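Local coordinates for putative curved DNA-binding protein (Chaetomium thermophilum var. thermophilum DSM 1495, PDB 4IPA), which probably takes part in ribosome biogenesis as an Arx1 protein built on a methionine aminopeptidase-like fold, and may bind DNA, at residues I376-E379 with E380-K383; P363-L367 with S368-T372; E147-Q150 with A151-F154. One frame throughout, in Å; residues are numbered along the deposited sequence. Where two conformers were deposited one is given.

Contact 1. Residues I376-E379 with E380-K383; sequences IEDE and EILK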
ATOM      1  N   ILE A 376      -9.697 -22.370  -3.445  1.00 32.58           N
ATOM      2  CA  ILE A 376     -10.651 -22.022  -2.403  1.00 30.40           C
ATOM      3  C   ILE A 376     -11.892 -22.880  -2.561  1.00 31.50           C
ATOM      4  O   ILE A 376     -12.475 -22.940  -3.644  1.00 29.72           O
ATOM      5  CB  ILE A 376     -11.093 -20.572  -2.503  1.00 28.60           C
ATOM      6  CG1 ILE A 376      -9.897 -19.640  -2.291  1.00 30.65           C
ATOM      7  CG2 ILE A 376     -12.209 -20.304  -1.497  1.00 25.78           C
ATOM      8  CD1 ILE A 376     -10.229 -18.186  -2.499  1.00 23.35           C
ATOM      9  N   GLU A 377     -12.310 -23.529  -1.480  1.00 32.69           N
ATOM     10  CA  GLU A 377     -13.483 -24.389  -1.545  1.00 35.00           C
ATOM     11  C   GLU A 377     -14.611 -23.946  -0.616  1.00 37.11           C
ATOM     12  O   GLU A 377     -15.752 -24.364  -0.779  1.00 38.54           O
ATOM     13  CB  GLU A 377     -13.083 -25.845  -1.298  1.00 36.88           C
ATOM     14  CG  GLU A 377     -12.309 -26.417  -2.483  1.00 38.84           C
ATOM     15  CD  GLU A 377     -11.652 -27.749  -2.194  1.00 49.25           C
ATOM     16  OE1 GLU A 377     -11.769 -28.250  -1.055  1.00 57.15           O
ATOM     17  OE2 GLU A 377     -11.013 -28.296  -3.119  1.00 60.34           O
ATOM     18  N   ASP A 378     -14.294 -23.081   0.340  1.00 31.42           N
ATOM     19  CA  ASP A 378     -15.292 -22.615   1.289  1.00 33.61           C
ATOM     20  C   ASP A 378     -16.434 -21.919   0.556  1.00 33.07           C
ATOM     21  O   ASP A 378     -16.200 -21.032  -0.266  1.00 32.02           O
ATOM     22  CB  ASP A 378     -14.658 -21.689   2.331  1.00 35.88           C
ATOM     23  CG  ASP A 378     -15.673 -21.138   3.310  1.00 39.59           C
ATOM     24  OD1 ASP A 378     -16.288 -20.094   2.997  1.00 38.43           O
ATOM     25  OD2 ASP A 378     -15.858 -21.749   4.386  1.00 40.83           O
ATOM     26  N   GLU A 379     -17.666 -22.336   0.848  1.00 32.23           N
ATOM     27  CA  GLU A 379     -18.841 -21.836   0.129  1.00 39.05           C
ATOM     28  C   GLU A 379     -19.126 -20.366   0.406  1.00 31.81           C
ATOM     29  O   GLU A 379     -19.489 -19.626  -0.497  1.00 32.20           O
ATOM     30  CB  GLU A 379     -20.091 -22.671   0.447  1.00 41.59           C
ATOM     31  CG  GLU A 379     -20.347 -23.828  -0.522  1.00 50.78           C
ATOM     32  CD  GLU A 379     -20.544 -23.372  -1.969  1.00 58.08           C
ATOM     33  OE1 GLU A 379     -21.299 -22.395  -2.197  1.00 58.61           O
ATOM     34  OE2 GLU A 379     -19.936 -23.992  -2.876  1.00 49.74           O
ATOM     35  N   GLU A 380     -18.974 -19.958   1.657  1.00 32.35           N
ATOM     36  CA  GLU A 380     -19.193 -18.572   2.046  1.00 32.95           C
ATOM     37  C   GLU A 380     -18.284 -17.657   1.223  1.00 30.70           C
ATOM     38  O   GLU A 380     -18.732 -16.679   0.622  1.00 32.53           O
ATOM     39  CB  GLU A 380     -18.930 -18.407   3.547  1.00 35.73           C
ATOM     40  CG  GLU A 380     -19.074 -16.985   4.069  1.00 35.59           C
ATOM     41  CD  GLU A 380     -19.087 -16.918   5.590  1.00 39.66           C
ATOM     42  OE1 GLU A 380     -18.611 -17.877   6.240  1.00 42.74           O
ATOM     43  OE2 GLU A 380     -19.576 -15.901   6.137  1.00 42.83           O
ATOM     44  N   ILE A 381     -17.006 -17.998   1.174  1.00 28.23           N
ATOM     45  CA  ILE A 381     -16.051 -17.222   0.400  1.00 28.50           C
ATOM     46  C   ILE A 381     -16.324 -17.222  -1.110  1.00 27.84           C
ATOM     47  O   ILE A 381     -16.302 -16.164  -1.742  1.00 25.77           O
ATOM     48  CB  ILE A 381     -14.615 -17.658   0.709  1.00 26.78           C
ATOM     49  CG1 ILE A 381     -14.267 -17.260   2.130  1.00 23.12           C
ATOM     50  CG2 ILE A 381     -13.632 -17.006  -0.239  1.00 24.64           C
ATOM     51  CD1 ILE A 381     -12.917 -17.747   2.551  1.00 32.06           C
ATOM     52  N   LEU A 382     -16.599 -18.388  -1.693  1.00 29.30           N
ATOM     53  CA  LEU A 382     -16.893 -18.439  -3.136  1.00 34.61           C
ATOM     54  C   LEU A 382     -18.119 -17.594  -3.484  1.00 29.84           C
ATOM     55  O   LEU A 382     -18.200 -17.000  -4.560  1.00 27.16           O
ATOM     56  CB  LEU A 382     -17.078 -19.879  -3.630  1.00 30.55           C
ATOM     57  CG  LEU A 382     -15.842 -20.774  -3.559  1.00 29.65           C
ATOM     58  CD1 LEU A 382     -16.248 -22.194  -3.909  1.00 36.18           C
ATOM     59  CD2 LEU A 382     -14.737 -20.278  -4.494  1.00 26.45           C
ATOM     60  N   LYS A 383     -19.067 -17.539  -2.557  1.00 28.30           N
ATOM     61  CA  LYS A 383     -20.257 -16.730  -2.751  1.00 30.63           C
ATOM     62  C   LYS A 383     -19.930 -15.222  -2.726  1.00 28.23           C
ATOM     63  O   LYS A 383     -20.322 -14.475  -3.630  1.00 28.22           O
ATOM     64  CB  LYS A 383     -21.326 -17.123  -1.732  1.00 34.11           C
ATOM     65  CG  LYS A 383     -21.882 -18.521  -1.925  1.00 45.09           C
ATOM     66  CD  LYS A 383     -22.931 -18.872  -0.863  1.00 48.76           C
ATOM     67  CE  LYS A 383     -23.510 -20.279  -1.079  1.00 43.00           C
ATOM     68  NZ  LYS A 383     -24.517 -20.651  -0.040  1.00 41.46           N
TER
HETATM   69  O   HOH W   1     -18.433 -22.028   4.141  1.00 40.30           O

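Contact 2. Residues P363-L367 with S368-T372; sequences PAWDL and SKFKT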
ATOM      1  N   PRO A 363      -1.653  -3.423 -11.801  1.00 24.28           N
ATOM      2  CA  PRO A 363      -2.277  -3.972 -13.003  1.00 23.91           C
ATOM      3  C   PRO A 363      -2.818  -5.349 -12.696  1.00 27.06           C
ATOM      4  O   PRO A 363      -2.161  -6.098 -11.989  1.00 30.23           O
ATOM      5  CB  PRO A 363      -1.106  -4.068 -13.994  1.00 26.10           C
ATOM      6  CG  PRO A 363       0.100  -4.205 -13.138  1.00 26.05           C
ATOM      7  CD  PRO A 363      -0.183  -3.362 -11.917  1.00 23.34           C
ATOM      8  N   ALA A 364      -4.003  -5.662 -13.206  1.00 28.51           N
ATOM      9  CA  ALA A 364      -4.618  -6.963 -13.007  1.00 30.42           C
ATOM     10  C   ALA A 364      -3.626  -8.097 -13.279  1.00 28.70           C
ATOM     11  O   ALA A 364      -2.836  -8.030 -14.210  1.00 30.40           O
ATOM     12  CB  ALA A 364      -5.843  -7.096 -13.911  1.00 35.06           C
ATOM     13  N   TRP A 365      -3.657  -9.132 -12.451  1.00 29.58           N
ATOM     14  CA  TRP A 365      -2.801 -10.284 -12.666  1.00 32.12           C
ATOM     15  C   TRP A 365      -3.451 -11.277 -13.615  1.00 30.21           C
ATOM     16  O   TRP A 365      -4.640 -11.574 -13.507  1.00 27.13           O
ATOM     17  CB  TRP A 365      -2.493 -10.987 -11.347  1.00 29.58           C
ATOM     18  CG  TRP A 365      -1.588 -10.215 -10.453  1.00 32.02           C
ATOM     19  CD1 TRP A 365      -0.916  -9.060 -10.753  1.00 28.35           C
ATOM     20  CD2 TRP A 365      -1.255 -10.536  -9.098  1.00 27.36           C
ATOM     21  NE1 TRP A 365      -0.187  -8.649  -9.663  1.00 25.35           N
ATOM     22  CE2 TRP A 365      -0.376  -9.539  -8.636  1.00 25.98           C
ATOM     23  CE3 TRP A 365      -1.618 -11.566  -8.232  1.00 23.32           C
ATOM     24  CZ2 TRP A 365       0.150  -9.546  -7.340  1.00 25.93           C
ATOM     25  CZ3 TRP A 365      -1.099 -11.571  -6.949  1.00 25.64           C
ATOM     26  CH2 TRP A 365      -0.230 -10.565  -6.514  1.00 23.69           C
ATOM     27  N   ASP A 366      -2.658 -11.789 -14.544  1.00 29.17           N
ATOM     28  CA  ASP A 366      -3.107 -12.863 -15.409  1.00 28.19           C
ATOM     29  C   ASP A 366      -3.074 -14.155 -14.595  1.00 30.10           C
ATOM     30  O   ASP A 366      -1.997 -14.688 -14.303  1.00 28.71           O
ATOM     31  CB  ASP A 366      -2.181 -12.962 -16.617  1.00 34.97           C
ATOM     32  CG  ASP A 366      -2.527 -14.117 -17.529  1.00 35.53           C
ATOM     33  OD1 ASP A 366      -3.634 -14.689 -17.394  1.00 36.33           O
ATOM     34  OD2 ASP A 366      -1.679 -14.452 -18.378  1.00 39.35           O
ATOM     35  N   LEU A 367      -4.251 -14.642 -14.214  1.00 27.67           N
ATOM     36  CA  LEU A 367      -4.352 -15.816 -13.362  1.00 30.99           C
ATOM     37  C   LEU A 367      -3.915 -17.073 -14.088  1.00 34.01           C
ATOM     38  O   LEU A 367      -3.579 -18.065 -13.449  1.00 31.54           O
ATOM     39  CB  LEU A 367      -5.775 -15.988 -12.833  1.00 29.74           C
ATOM     40  CG  LEU A 367      -6.266 -14.871 -11.919  1.00 32.04           C
ATOM     41  CD1 LEU A 367      -7.746 -15.037 -11.587  1.00 28.70           C
ATOM     42  CD2 LEU A 367      -5.429 -14.797 -10.641  1.00 30.32           C
ATOM     43  N   SER A 368      -3.913 -17.035 -15.420  1.00 30.80           N
ATOM     44  CA  SER A 368      -3.517 -18.210 -16.191  1.00 36.45           C
ATOM     45  C   SER A 368      -2.062 -18.596 -15.931  1.00 35.41           C
ATOM     46  O   SER A 368      -1.678 -19.737 -16.180  1.00 36.58           O
ATOM     47  CB  SER A 368      -3.742 -18.005 -17.692  1.00 34.33           C
ATOM     48  OG  SER A 368      -2.818 -17.085 -18.239  1.00 36.70           O
ATOM     49  N   LYS A 369      -1.268 -17.651 -15.422  1.00 33.54           N
ATOM     50  CA  LYS A 369       0.169 -17.861 -15.214  1.00 34.81           C
ATOM     51  C   LYS A 369       0.512 -18.590 -13.900  1.00 32.32           C
ATOM     52  O   LYS A 369       1.668 -18.980 -13.691  1.00 26.78           O
ATOM     53  CB  LYS A 369       0.926 -16.523 -15.279  1.00 33.99           C
ATOM     54  CG  LYS A 369       1.307 -16.040 -16.694  1.00 43.22           C
ATOM     55  CD  LYS A 369       1.300 -14.489 -16.803  1.00 50.42           C
ATOM     56  CE  LYS A 369       2.691 -13.809 -16.668  1.00 56.12           C
ATOM     57  NZ  LYS A 369       3.264 -13.697 -15.274  1.00 47.20           N
ATOM     58  N   PHE A 370      -0.482 -18.764 -13.029  1.00 26.84           N
ATOM     59  CA  PHE A 370      -0.273 -19.382 -11.716  1.00 29.81           C
ATOM     60  C   PHE A 370      -0.592 -20.878 -11.760  1.00 33.70           C
ATOM     61  O   PHE A 370      -1.661 -21.276 -12.236  1.00 35.16           O
ATOM     62  CB  PHE A 370      -1.124 -18.688 -10.638  1.00 26.92           C
ATOM     63  CG  PHE A 370      -0.791 -17.244 -10.450  1.00 24.02           C
ATOM     64  CD1 PHE A 370       0.373 -16.869  -9.806  1.00 26.00           C
ATOM     65  CD2 PHE A 370      -1.626 -16.255 -10.940  1.00 30.14           C
ATOM     66  CE1 PHE A 370       0.707 -15.525  -9.651  1.00 27.98           C
ATOM     67  CE2 PHE A 370      -1.310 -14.913 -10.780  1.00 29.91           C
ATOM     68  CZ  PHE A 370      -0.133 -14.546 -10.137  1.00 26.29           C
ATOM     69  N   LYS A 371       0.339 -21.696 -11.268  1.00 25.09           N
ATOM     70  CA  LYS A 371       0.218 -23.152 -11.359  1.00 29.06           C
ATOM     71  C   LYS A 371       0.190 -23.807  -9.980  1.00 28.60           C
ATOM     72  O   LYS A 371       1.200 -23.836  -9.260  1.00 26.22           O
ATOM     73  CB  LYS A 371       1.371 -23.730 -12.183  1.00 32.16           C
ATOM     74  CG  LYS A 371       1.528 -23.107 -13.577  1.00 36.10           C
ATOM     75  CD  LYS A 371       0.415 -23.564 -14.516  1.00 40.58           C
ATOM     76  CE  LYS A 371       0.631 -23.089 -15.957  1.00 43.90           C
ATOM     77  NZ  LYS A 371       0.431 -21.622 -16.110  1.00 44.54           N
ATOM     78  N   THR A 372      -0.964 -24.341  -9.611  1.00 25.94           N
ATOM     79  CA  THR A 372      -1.101 -24.989  -8.314  1.00 27.30           C
ATOM     80  C   THR A 372      -2.341 -25.865  -8.289  1.00 29.61           C
ATOM     81  O   THR A 372      -3.261 -25.663  -9.082  1.00 28.96           O
ATOM     82  CB  THR A 372      -1.180 -23.963  -7.152  1.00 23.92           C
ATOM     83  OG1 THR A 372      -1.411 -24.664  -5.932  1.00 26.89           O
ATOM     84  CG2 THR A 372      -2.338 -22.983  -7.358  1.00 25.29           C
TER

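Contact 3. Residues E147-Q150 with A151-F154; sequences EGRQ and ADLF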
ATOM      1  N   GLU A 147       4.984 -21.000 -10.170  1.00 27.25           N
ATOM      2  CA  GLU A 147       4.561 -22.313  -9.709  1.00 28.16           C
ATOM      3  C   GLU A 147       4.948 -22.527  -8.257  1.00 26.71           C
ATOM      4  O   GLU A 147       5.414 -21.596  -7.585  1.00 27.04           O
ATOM      5  CB  GLU A 147       5.155 -23.409 -10.607  1.00 28.90           C
ATOM      6  CG  GLU A 147       6.562 -23.099 -11.081  1.00 32.87           C
ATOM      7  CD  GLU A 147       7.004 -23.933 -12.289  1.00 45.51           C
ATOM      8  OE1 GLU A 147       6.291 -24.887 -12.670  1.00 46.62           O
ATOM      9  OE2 GLU A 147       8.072 -23.623 -12.859  1.00 43.79           O
ATOM     10  N   GLY A 148       4.740 -23.754  -7.780  1.00 26.88           N
ATOM     11  CA  GLY A 148       5.104 -24.138  -6.427  1.00 22.90           C
ATOM     12  C   GLY A 148       4.347 -23.348  -5.375  1.00 24.64           C
ATOM     13  O   GLY A 148       3.235 -22.887  -5.611  1.00 19.04           O
ATOM     14  N   ARG A 149       4.961 -23.177  -4.210  1.00 25.36           N
ATOM     15  CA  ARG A 149       4.299 -22.478  -3.118  1.00 22.74           C
ATOM     16  C   ARG A 149       4.284 -20.978  -3.407  1.00 27.88           C
ATOM     17  O   ARG A 149       3.504 -20.231  -2.810  1.00 22.55           O
ATOM     18  CB  ARG A 149       4.983 -22.778  -1.793  1.00 20.02           C
ATOM     19  CG  ARG A 149       5.009 -24.257  -1.466  1.00 23.20           C
ATOM     20  CD  ARG A 149       3.692 -24.708  -0.856  1.00 22.11           C
ATOM     21  NE  ARG A 149       3.543 -24.178   0.499  1.00 22.05           N
ATOM     22  CZ  ARG A 149       2.522 -23.433   0.895  1.00 23.38           C
ATOM     23  NH1 ARG A 149       1.554 -23.138   0.038  1.00 22.79           N
ATOM     24  NH2 ARG A 149       2.464 -22.993   2.143  1.00 20.08           N
ATOM     25  N   GLN A 150       5.129 -20.548  -4.344  1.00 24.56           N
ATOM     26  CA  GLN A 150       5.141 -19.152  -4.750  1.00 23.52           C
ATOM     27  C   GLN A 150       3.845 -18.785  -5.464  1.00 22.90           C
ATOM     28  O   GLN A 150       3.317 -17.673  -5.316  1.00 21.36           O
ATOM     29  CB  GLN A 150       6.344 -18.849  -5.637  1.00 25.65           C
ATOM     30  CG  GLN A 150       6.369 -17.414  -6.095  1.00 30.20           C
ATOM     31  CD  GLN A 150       7.675 -16.715  -5.768  1.00 35.67           C
ATOM     32  OE1 GLN A 150       8.032 -16.549  -4.592  1.00 38.17           O
ATOM     33  NE2 GLN A 150       8.403 -16.297  -6.813  1.00 28.52           N
ATOM     34  N   ALA A 151       3.322 -19.733  -6.232  1.00 23.81           N
ATOM     35  CA  ALA A 151       2.019 -19.551  -6.856  1.00 22.43           C
ATOM     36  C   ALA A 151       0.928 -19.449  -5.783  1.00 20.98           C
ATOM     37  O   ALA A 151       0.002 -18.636  -5.905  1.00 22.40           O
ATOM     38  CB  ALA A 151       1.724 -20.684  -7.845  1.00 20.97           C
ATOM     39  N   ASP A 152       1.046 -20.253  -4.726  1.00 17.08           N
ATOM     40  CA  ASP A 152       0.075 -20.212  -3.636  1.00 18.66           C
ATOM     41  C   ASP A 152       0.072 -18.855  -2.921  1.00 20.46           C
ATOM     42  O   ASP A 152      -0.987 -18.321  -2.604  1.00 15.16           O
ATOM     43  CB  ASP A 152       0.359 -21.309  -2.612  1.00 20.48           C
ATOM     44  CG  ASP A 152       0.113 -22.710  -3.159  1.00 25.07           C
ATOM     45  OD1 ASP A 152      -0.712 -22.851  -4.091  1.00 22.48           O
ATOM     46  OD2 ASP A 152       0.745 -23.665  -2.645  1.00 23.11           O
ATOM     47  N   LEU A 153       1.272 -18.335  -2.653  1.00 19.13           N
ATOM     48  CA  LEU A 153       1.457 -17.053  -1.987  1.00 18.06           C
ATOM     49  C   LEU A 153       0.764 -15.923  -2.760  1.00 16.92           C
ATOM     50  O   LEU A 153       0.023 -15.127  -2.186  1.00 18.06           O
ATOM     51  CB  LEU A 153       2.951 -16.747  -1.853  1.00 16.53           C
ATOM     52  CG  LEU A 153       3.296 -15.361  -1.292  1.00 19.74           C
ATOM     53  CD1 LEU A 153       2.758 -15.234   0.131  1.00 14.10           C
ATOM     54  CD2 LEU A 153       4.809 -15.064  -1.326  1.00 12.89           C
ATOM     55  N   PHE A 154       1.012 -15.868  -4.065  1.00 15.86           N
ATOM     56  CA  PHE A 154       0.395 -14.877  -4.927  1.00 18.37           C
ATOM     57  C   PHE A 154      -1.129 -14.989  -4.990  1.00 17.48           C
ATOM     58  O   PHE A 154      -1.827 -13.983  -4.905  1.00 14.70           O
ATOM     59  CB  PHE A 154       0.965 -14.971  -6.351  1.00 21.38           C
ATOM     60  CG  PHE A 154       2.252 -14.218  -6.536  1.00 22.31           C
ATOM     61  CD1 PHE A 154       3.453 -14.744  -6.081  1.00 21.28           C
ATOM     62  CD2 PHE A 154       2.260 -12.986  -7.165  1.00 21.45           C
ATOM     63  CE1 PHE A 154       4.638 -14.059  -6.262  1.00 18.53           C
ATOM     64  CE2 PHE A 154       3.446 -12.286  -7.340  1.00 21.78           C
ATOM     65  CZ  PHE A 154       4.635 -12.828  -6.889  1.00 19.82           C
TER

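Contact 1. Residues I376-E379 with E380-K383
Asp378 reaches forward over the first turn of helix 379-386 and gives OD1 to the amide of Ile381, at 2.9 Å between OD1 and N. The bond is close to straight, 166° at the hydrogen, and the N-H meets OD1 nearly along the C-O axis. Asp378 CG stands anti to its own backbone nitrogen (chi1 178°), which carries the carboxylate alongside the chain toward the turn that follows. The other oxygen takes a water: it donates to Asp378 OD2 at 2.6 Å and accepts from Glu380 N at 3.3 Å, tying the carboxylate to a second amide of the turn. This is an N-cap, with the side chain standing in for the carbonyl that a preceding helical turn would have supplied; the negative charge at the helix start probably suits the helix dipole. Main-chain bonds take over from there, Leu382 N to Asp378 O at 3.0 Å and Lys383 N to Glu379 O. With an alanine in place of Asp378, the Ile381 amide would probably be left without its capping acceptor and Lys202 without its close carboxylate partner. Glu379 and Lys383 are more loosely paired, OE1 of Glu379 staying 4.2 Å from Lys383 NZ, beyond a salt bridge. Glu380 OE2 forms a salt bridge with Lys195 of helix 193-205. Apolar packing lies beneath. Ile376 CG2 meets Ile381 CG2 at 3.8 Å, the two side chains crossing at about a right angle, and the same methyl lies 3.9 Å from Leu382 CD2. Val203 touches both isoleucines.

Contact 2. Residues P363-L367 with S368-T372
Phe370 folds back over the turn that precedes it, and its CZ lies 3.8 Å from Trp365 CE3. The two rings meet obliquely, their planes 48° apart, with 5.9 Å between the centroid of the Trp365 six-membered ring and that of Phe370. Leu367 adds a methyl to the packing, CD2 lying 4.1 Å from Phe370 CD2, while Leu367 O sits at the edge of the Phe370 ring, near its plane. Beyond the pair, Trp365 NE1 is bonded to Asp133, and Leu367 packs on Leu155, Tyr158 and Tyr159 of helix 148-167. What brings these side chains together is a short 3-10 turn opened by an Asx turn. Asp366 OD1 accepts from Ser368 N at 3.1 Å, and two i to i+3 bonds follow, Lys369 N to Asp366 O at 3.3 Å and Phe370 N to Leu367 O at 3.2 Å. Against the packed side formed by Trp365, Leu367 and Phe370 stands a solvent side, where Asp366, Ser368 and Lys371 are exposed. There Ser368 OG donates to Asp366 OD1 at 2.7 Å, from the same face of the carboxylate as Ser368 N, so two bonds from one residue grip a single oxygen. With chi1 at 71°, OG sits between the backbone nitrogen and the carbonyl carbon, turned back to the carboxylate. Lys371 bends round so that NZ donates to Ser368 O at 2.8 Å, in the carbonyl plane. Lys369 crosses Asp366 at about a right angle, its CD against OD2, and bonds through NZ to Asp144 O.

Contact 3. Residues E147-Q150 with A151-F154
The opening turns of helix 148-167, within the part of the chain assigned to the M24 metallopeptidase family, carry this contact, and a salt bridge between Arg149 and Asp152 joins its side chains. Arg149 NH1 donates to Asp152 OD2 at 2.9 Å, one helical turn further on. The carboxylate oxygen lies in the guanidinium plane, at its edge, and is approached on its anti side, somewhat out of the carboxylate plane; the two flat groups are turned 49° against each other. Arg149 gets there by bending at chi2 and chi3, so that a side chain leaving the helix away from the next turn curls back over it. Its guanidinium is gripped from elsewhere too: NH1 also bonds Tyr207 O and NH2 bonds Asp208 O, which together should hold its rotation. Asp152 is buried, and its other oxygen is taken up by Thr372.

On another side of the helix, Gln150 and Phe154 run side by side and point the same way. Gln150 CG lies 3.8 Å from Phe154 CE1, and the backbone O of Gln150 lies at the ring edge, in plane, 3.0 Å from Phe154 CD1. The side-chain amide is held by Gly113 O through NE2, and the ring rests on Thr134 and Val136 of strand 127-136.

In the backbone, Ala151 N bonds to Glu147 O at 3.1 Å and more weakly to Gly148 O. Gly148 has a positive phi of 62°, a conformation that favours glycine. Regular bonds follow from Leu153 N to Arg149 O at 2.9 Å and from Phe154 N to Gln150 O at 3.2 Å. Such i to i+4 backbone bonds, with an i to i+3 Arg-Asp salt bridge along one side, are ordinary features of an alpha-helix, here in the first turns of helix 148-167.

Contacts 2 and 3 belong together: their centres are 10 Å apart and their atoms touch. Thr372 OG1 and Asp152 OD1, 2.7 Å apart, form a probable hydrogen bond; Phe370 CE1 packs on Phe154 CB at 3.4 Å, and the Trp365 and Phe154 rings meet with their planes at about 50°. The segment 363-372 is thus laid along the start of helix 148-167. Contact 1 follows it in the chain, its centre about 19 Å from that of contact 2, and comes no nearer to contact 3 than about 9 Å between nearest atoms. It still reaches the same helix further along, through Ile376 on Tyr159 and Ile381 on Val163.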